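Local coordinates for membrane protein (Acinetobacter baumannii AB307-0294, PDB 5DL5) that forms an OprD-family beta-barrel channel that probably lets small solutes, antibiotics among them, cross the outer membrane, at residues A54-I58 and M142-Y146; Y104-G110 and Q171-I176. All blocks are in the same frame, centred on the assembly; numbering follows the deposited sequence.

How the interactions relate
From the N terminus the chain passes 54-58 on strand 50-62, then 104-110 at the start of strand 106-118, before the loop segments 142-146 and 171-176. Interaction 1 closes a span of 83 intervening residues when 142-146 returns to the wall; interaction 2 closes one of 60. Because their segments alternate, the two closures cross rather than nest. Each joins a wall strand to a loop. Val143 O lies 2.6 Å from Ser173 OG across the loops, and Tyr146 O, at the start of strand 146-148, 2.8 Å from Gln171 N at the end of strand 160-171; both are probable hydrogen bonds. Val143 and Tyr146 pack against Arg109 of interaction 2, the contact centres about 8 Å apart.

Interaction 1 of 2, residues A54-I58 and M142-Y146; sequences AQSAI and MVPEY. With C8E ((hydroxyethyloxy)tri(ethyloxy)octane), chain C.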
loop_
_atom_site.group_PDB
_atom_site.type_symbol
_atom_site.label_atom_id
_atom_site.label_comp_id
_atom_site.label_asym_id
_atom_site.label_seq_id
_atom_site.Cartn_x
_atom_site.Cartn_y
_atom_site.Cartn_z
ATOM N N ALA A 54 6.387 13.989 -12.343
ATOM C CA ALA A 54 7.396 13.046 -12.777
ATOM C C ALA A 54 6.900 11.972 -13.776
ATOM O O ALA A 54 5.681 11.819 -13.963
ATOM C CB ALA A 54 8.064 12.410 -11.549
ATOM N N GLN A 55 7.853 11.383 -14.534
ATOM C CA GLN A 55 7.612 10.336 -15.498
ATOM C C GLN A 55 8.469 9.149 -15.124
ATOM O O GLN A 55 9.672 9.337 -14.837
ATOM C CB GLN A 55 7.994 10.801 -16.893
ATOM C CG GLN A 55 7.885 9.715 -17.958
ATOM C CD GLN A 55 6.471 9.319 -18.258
ATOM O OE1 GLN A 55 5.640 10.214 -18.464
ATOM N NE2 GLN A 55 6.148 8.000 -18.201
ATOM N N SER A 56 7.884 7.950 -15.139
ATOM C CA SER A 56 8.619 6.729 -14.786
ATOM C C SER A 56 8.422 5.733 -15.841
ATOM O O SER A 56 7.400 5.731 -16.540
ATOM C CB SER A 56 8.022 6.090 -13.504
ATOM O OG SER A 56 8.477 6.970 -12.506
ATOM N N ALA A 57 9.373 4.812 -15.888
ATOM C CA ALA A 57 9.221 3.570 -16.673
ATOM C C ALA A 57 9.558 2.429 -15.713
ATOM O O ALA A 57 10.664 2.364 -15.197
ATOM C CB ALA A 57 10.135 3.518 -17.887
ATOM N N ILE A 58 8.616 1.514 -15.532
ATOM C CA ILE A 58 8.768 0.494 -14.462
ATOM C C ILE A 58 8.815 -0.830 -15.178
ATOM O O ILE A 58 7.883 -1.166 -15.894
ATOM C CB ILE A 58 7.584 0.513 -13.514
ATOM C CG1 ILE A 58 7.483 1.946 -12.838
ATOM C CG2 ILE A 58 7.753 -0.666 -12.515
ATOM C CD1 ILE A 58 6.070 2.351 -12.487
ATOM N N MET A 142 5.226 7.067 -7.725
ATOM C CA MET A 142 5.750 6.917 -9.112
ATOM C C MET A 142 6.217 5.506 -9.454
ATOM O O MET A 142 5.996 5.003 -10.586
ATOM C CB MET A 142 6.838 7.882 -9.405
ATOM C CG MET A 142 6.437 9.328 -9.435
ATOM S SD MET A 142 5.168 9.797 -10.614
ATOM C CE MET A 142 5.839 9.107 -12.142
ATOM N N VAL A 143 6.877 4.915 -8.488
ATOM C CA VAL A 143 7.564 3.653 -8.673
ATOM C C VAL A 143 7.361 2.759 -7.417
ATOM O O VAL A 143 7.176 3.249 -6.339
ATOM C CB VAL A 143 9.088 3.845 -8.961
ATOM C CG1 VAL A 143 9.272 4.531 -10.296
ATOM C CG2 VAL A 143 9.791 4.696 -7.902
ATOM N N PRO A 144 7.554 1.442 -7.578
ATOM C CA PRO A 144 7.304 0.519 -6.433
ATOM C C PRO A 144 8.395 0.495 -5.454
ATOM O O PRO A 144 9.566 0.749 -5.726
ATOM C CB PRO A 144 7.022 -0.848 -7.092
ATOM C CG PRO A 144 7.455 -0.698 -8.560
ATOM C CD PRO A 144 7.726 0.745 -8.867
ATOM N N GLU A 145 7.994 0.268 -4.245
ATOM C CA GLU A 145 8.899 -0.025 -3.171
ATOM C C GLU A 145 9.450 -1.451 -3.312
ATOM O O GLU A 145 8.689 -2.358 -3.706
ATOM C CB GLU A 145 8.134 0.161 -1.838
ATOM C CG GLU A 145 8.911 -0.225 -0.579
ATOM C CD GLU A 145 8.099 -0.057 0.694
ATOM O OE1 GLU A 145 6.863 0.194 0.583
ATOM O OE2 GLU A 145 8.781 -0.006 1.763
ATOM N N TYR A 146 10.768 -1.616 -3.097
ATOM C CA TYR A 146 11.422 -2.926 -3.249
ATOM C C TYR A 146 11.913 -3.475 -1.986
ATOM O O TYR A 146 12.540 -2.783 -1.191
ATOM C CB TYR A 146 12.640 -2.927 -4.272
ATOM C CG TYR A 146 12.239 -2.499 -5.704
ATOM C CD1 TYR A 146 11.291 -3.181 -6.390
ATOM C CD2 TYR A 146 12.773 -1.368 -6.335
ATOM C CE1 TYR A 146 10.897 -2.833 -7.652
ATOM C CE2 TYR A 146 12.412 -1.002 -7.656
ATOM C CZ TYR A 146 11.437 -1.725 -8.283
ATOM O OH TYR A 146 10.970 -1.509 -9.574
HETATM C C8 C8E C . 19.515 7.062 -13.288
HETATM O O9 C8E C . 18.985 7.639 -14.477
HETATM C C10 C8E C . 17.595 7.379 -14.777
HETATM C C11 C8E C . 17.255 7.746 -16.217
HETATM O O12 C8E C . 15.946 7.285 -16.591
HETATM C C13 C8E C . 15.902 6.501 -17.798
HETATM C C14 C8E C . 14.478 6.193 -18.274
HETATM O O15 C8E C . 13.720 7.385 -18.198
HETATM C C16 C8E C . 12.304 7.252 -18.018
HETATM C C17 C8E C . 11.685 6.663 -19.253
HETATM O O18 C8E C . 10.317 7.093 -19.319
HETATM C C19 C8E C . 10.167 8.160 -20.267
HETATM C C20 C8E C . 9.403 7.741 -21.465
HETATM O O21 C8E C . 9.053 8.974 -22.086
#
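Met142, Ile58 and Ser56 carry this contact, in which the loop 142-146 lies against the inner face of a barrel strand. Strand alternation turns Ala54, Ser56 and Ile58 toward the loop, while Gln55 and Ala57 face outward, where Ala57 CB is 3.8 Å from C17 of the bound detergent C8E. The flexible Met142 side chain, m at all three chi angles, folds over the strand: its CE lies 3.3 Å from Ala54 O and 3.4 Å from Ser56 OG. Ser56 is small enough to admit that methyl, and its hydroxyl bonds to Ser81. Branched Ile58 fills the other end, with CD1 3.3 Å from Met142 O, CG1 4.0 Å from Val143 CG1 and CG2 3.9 Å from Pro144 CD. No hydrogen bond crosses, so close fit holds the pair. A loop folded inside the barrel is consistent with the channel-narrowing loops of porins. Strand 50-62 runs between strands 29-43 and 70-83; Met142 also touches Arg35 of the former and Val143 touches Asp79 and Ser81 of the latter.

Interaction 2 of 2, residues Y104-G110 and Q171-I176; sequences YDHWARG and QMSDQI. With C8E ((hydroxyethyloxy)tri(ethyloxy)octane), chain C; PO4 (phosphate ion), chain E.
Arg109 reaches from a barrel strand to the carbonyls of an inward-folded loop, consistent with the loop-to-wall contacts of porins. Segment 104-110 enters extended strand geometry at His106; Tyr104, Trp107 and Arg109 point CA-to-CB toward 171-176, Ala108 away. Met172 to Gln175 form a type I turn closed by Gln175 N to Met172 O (3.1 Å). The nearest CA pair is Arg109 and Ile176, 6.5 Å apart. With chi1 m, chi2 t and chi3 p, Arg109 gives NE to Gln175 O (3.3 Å) and, weakly, NH2 to Gln171 O (3.0 Å) and Met172 O (3.1 Å). NH2 also donates to Pro144 O, and NH1 salt-bridges Asp79, so a long, many-donor side chain fits. Extended Gln171 (chi1, chi2 t) sends NE2 to Gln175 O (3.2 Å); Ser173 OG is hydrogen-bonded to Val143 O and Asn138 ND2. Water 1 accepts from Gln171 NE2 (3.1 Å) and can donate to Ala108 O (2.9 Å) and Ile176 O (2.5 Å); water 2 accepts from Gly110 N (3.0 Å) and can donate to Gln171 OE1 (2.7 Å); both have more acceptors nearby than protons. At Gly110's phi/psi, 143/-152, a CB would clash with the preceding carbonyl. Ile176 (chi1, chi2 m) closes the apolar end: CG1 makes a CH-pi contact 4.2 Å from the Tyr104 ring centroid, CD1 lies 3.4 Å from CB of Trp107 (chi1 p). Away from 171-176, Asp105 N hydrogen-bonds O3 of a phosphate probably from the crystallisation liquor (3.0 Å), and His106 ND1 hydrogen-bonds C8E O9 (3.2 Å). The contact ties the loop after strand 160-171 to strand 106-118, which pairs with strand 70-83.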
loop_
_atom_site.group_PDB
_atom_site.type_symbol
_atom_site.label_atom_id
_atom_site.label_comp_id
_atom_site.label_asym_id
_atom_site.label_seq_id
_atom_site.Cartn_x
_atom_site.Cartn_y
_atom_site.Cartn_z
ATOM N N TYR A 104 15.844 15.377 -7.125
ATOM C CA TYR A 104 16.684 14.675 -8.072
ATOM C C TYR A 104 16.141 14.889 -9.482
ATOM O O TYR A 104 14.936 14.810 -9.758
ATOM C CB TYR A 104 16.716 13.178 -7.836
ATOM C CG TYR A 104 17.843 12.724 -6.940
ATOM C CD1 TYR A 104 17.884 13.116 -5.605
ATOM C CD2 TYR A 104 18.942 12.037 -7.478
ATOM C CE1 TYR A 104 18.897 12.682 -4.796
ATOM C CE2 TYR A 104 20.068 11.726 -6.703
ATOM C CZ TYR A 104 19.990 12.011 -5.347
ATOM O OH TYR A 104 21.015 11.695 -4.545
ATOM N N ASP A 105 17.039 15.097 -10.397
ATOM C CA ASP A 105 16.592 15.342 -11.792
ATOM C C ASP A 105 16.098 13.977 -12.381
ATOM O O ASP A 105 15.185 13.944 -13.154
ATOM C CB ASP A 105 17.761 15.773 -12.650
ATOM C CG ASP A 105 17.271 16.288 -14.001
ATOM O OD1 ASP A 105 16.297 17.098 -14.026
ATOM O OD2 ASP A 105 17.773 15.803 -15.041
ATOM N N HIS A 106 16.830 12.906 -12.162
ATOM C CA HIS A 106 16.538 11.602 -12.755
ATOM C C HIS A 106 17.099 10.537 -11.783
ATOM O O HIS A 106 17.970 10.844 -10.977
ATOM C CB HIS A 106 17.088 11.368 -14.180
ATOM C CG HIS A 106 18.565 11.690 -14.345
ATOM N ND1 HIS A 106 19.583 10.764 -14.113
ATOM C CD2 HIS A 106 19.186 12.843 -14.640
ATOM C CE1 HIS A 106 20.759 11.351 -14.265
ATOM N NE2 HIS A 106 20.547 12.591 -14.653
ATOM N N TRP A 107 16.496 9.364 -11.776
ATOM C CA TRP A 107 16.966 8.320 -10.932
ATOM C C TRP A 107 16.535 6.961 -11.466
ATOM O O TRP A 107 15.560 6.809 -12.193
ATOM C CB TRP A 107 16.367 8.470 -9.472
ATOM C CG TRP A 107 14.833 8.565 -9.357
ATOM C CD1 TRP A 107 13.988 7.610 -8.902
ATOM C CD2 TRP A 107 13.974 9.714 -9.716
ATOM N NE1 TRP A 107 12.631 8.067 -8.959
ATOM C CE2 TRP A 107 12.633 9.349 -9.473
ATOM C CE3 TRP A 107 14.232 10.999 -10.177
ATOM C CZ2 TRP A 107 11.573 10.238 -9.704
ATOM C CZ3 TRP A 107 13.194 11.857 -10.410
ATOM C CH2 TRP A 107 11.886 11.485 -10.163
ATOM N N ALA A 108 17.213 5.973 -10.941
ATOM C CA ALA A 108 17.083 4.601 -11.326
ATOM C C ALA A 108 17.238 3.713 -10.086
ATOM O O ALA A 108 18.088 3.976 -9.205
ATOM C CB ALA A 108 18.131 4.251 -12.399
ATOM N N ARG A 109 16.440 2.653 -10.063
ATOM C CA ARG A 109 16.348 1.742 -8.915
ATOM C C ARG A 109 15.975 0.327 -9.418
ATOM O O ARG A 109 15.394 0.191 -10.477
ATOM C CB ARG A 109 15.295 2.169 -7.928
ATOM C CG ARG A 109 15.327 3.607 -7.400
ATOM C CD ARG A 109 13.992 4.090 -6.935
ATOM N NE ARG A 109 13.367 3.378 -5.834
ATOM C CZ ARG A 109 12.415 2.485 -5.950
ATOM N NH1 ARG A 109 11.891 2.178 -7.122
ATOM N NH2 ARG A 109 11.958 1.883 -4.845
ATOM N N GLY A 110 16.399 -0.723 -8.687
ATOM C CA GLY A 110 15.812 -2.068 -8.747
ATOM C C GLY A 110 16.930 -3.123 -8.604
ATOM O O GLY A 110 17.952 -2.824 -8.050
ATOM N N GLN A 171 13.726 -0.658 0.092
ATOM C CA GLN A 171 14.064 0.535 -0.716
ATOM C C GLN A 171 12.743 1.242 -1.156
ATOM O O GLN A 171 12.057 0.776 -2.068
ATOM C CB GLN A 171 14.868 0.131 -1.998
ATOM C CG GLN A 171 15.310 1.416 -2.779
ATOM C CD GLN A 171 16.249 1.172 -4.013
ATOM O OE1 GLN A 171 16.322 0.131 -4.533
ATOM N NE2 GLN A 171 16.851 2.162 -4.468
ATOM N N MET A 172 12.418 2.335 -0.471
ATOM C CA MET A 172 11.160 3.015 -0.718
ATOM C C MET A 172 11.245 3.807 -2.036
ATOM O O MET A 172 12.341 4.022 -2.608
ATOM C CB MET A 172 10.806 3.984 0.426
ATOM C CG MET A 172 9.516 3.583 1.119
ATOM S SD MET A 172 8.095 3.656 0.023
ATOM C CE MET A 172 7.877 5.451 -0.084
ATOM N N SER A 173 10.066 4.145 -2.521
ATOM C CA SER A 173 9.931 4.720 -3.866
ATOM C C SER A 173 10.732 5.977 -4.156
ATOM O O SER A 173 11.150 6.201 -5.263
ATOM C CB SER A 173 8.420 5.053 -4.049
ATOM O OG SER A 173 7.696 3.831 -3.864
ATOM N N ASP A 174 10.989 6.780 -3.119
ATOM C CA ASP A 174 11.696 8.033 -3.228
ATOM C C ASP A 174 13.114 8.001 -2.676
ATOM O O ASP A 174 13.657 9.066 -2.231
ATOM C CB ASP A 174 10.883 9.130 -2.486
ATOM C CG ASP A 174 10.808 8.904 -0.958
ATOM O OD1 ASP A 174 11.002 7.762 -0.454
ATOM O OD2 ASP A 174 10.608 9.905 -0.236
ATOM N N GLN A 175 13.683 6.795 -2.641
ATOM C CA GLN A 175 14.998 6.605 -2.148
ATOM C C GLN A 175 15.877 5.969 -3.262
ATOM O O GLN A 175 15.435 5.019 -3.930
ATOM C CB GLN A 175 14.994 5.675 -0.886
ATOM C CG GLN A 175 14.037 6.119 0.228
ATOM C CD GLN A 175 14.547 7.357 0.918
ATOM O OE1 GLN A 175 15.722 7.509 1.075
ATOM N NE2 GLN A 175 13.645 8.275 1.266
ATOM N N ILE A 176 17.108 6.474 -3.350
ATOM C CA ILE A 176 18.202 5.936 -4.255
ATOM C C ILE A 176 19.048 4.803 -3.609
ATOM O O ILE A 176 19.479 3.895 -4.288
ATOM C CB ILE A 176 19.217 7.100 -4.585
ATOM C CG1 ILE A 176 18.482 8.276 -5.206
ATOM C CG2 ILE A 176 20.432 6.631 -5.386
ATOM C CD1 ILE A 176 17.602 7.841 -6.330
HETATM C C8 C8E C . 19.515 7.062 -13.288
HETATM O O9 C8E C . 18.985 7.639 -14.477
HETATM C C10 C8E C . 17.595 7.379 -14.777
HETATM C C11 C8E C . 17.255 7.746 -16.217
HETATM O O12 C8E C . 15.946 7.285 -16.591
HETATM C C13 C8E C . 15.902 6.501 -17.798
HETATM C C14 C8E C . 14.478 6.193 -18.274
HETATM O O15 C8E C . 13.720 7.385 -18.198
HETATM C C16 C8E C . 12.304 7.252 -18.018
HETATM C C17 C8E C . 11.685 6.663 -19.253
HETATM O O18 C8E C . 10.317 7.093 -19.319
HETATM C C19 C8E C . 10.167 8.160 -20.267
HETATM C C20 C8E C . 9.403 7.741 -21.465
HETATM O O21 C8E C . 9.053 8.974 -22.086
HETATM P P PO4 E . 20.854 14.728 -10.323
HETATM O O1 PO4 E . 21.908 14.176 -9.366
HETATM O O2 PO4 E . 21.472 15.589 -11.442
HETATM O O3 PO4 E . 19.909 15.641 -9.528
HETATM O O4 PO4 E . 20.103 13.562 -10.982
HETATM O O HOH W 1 18.967 2.990 -6.569
HETATM O O HOH W 2 18.201 0.138 -6.413
#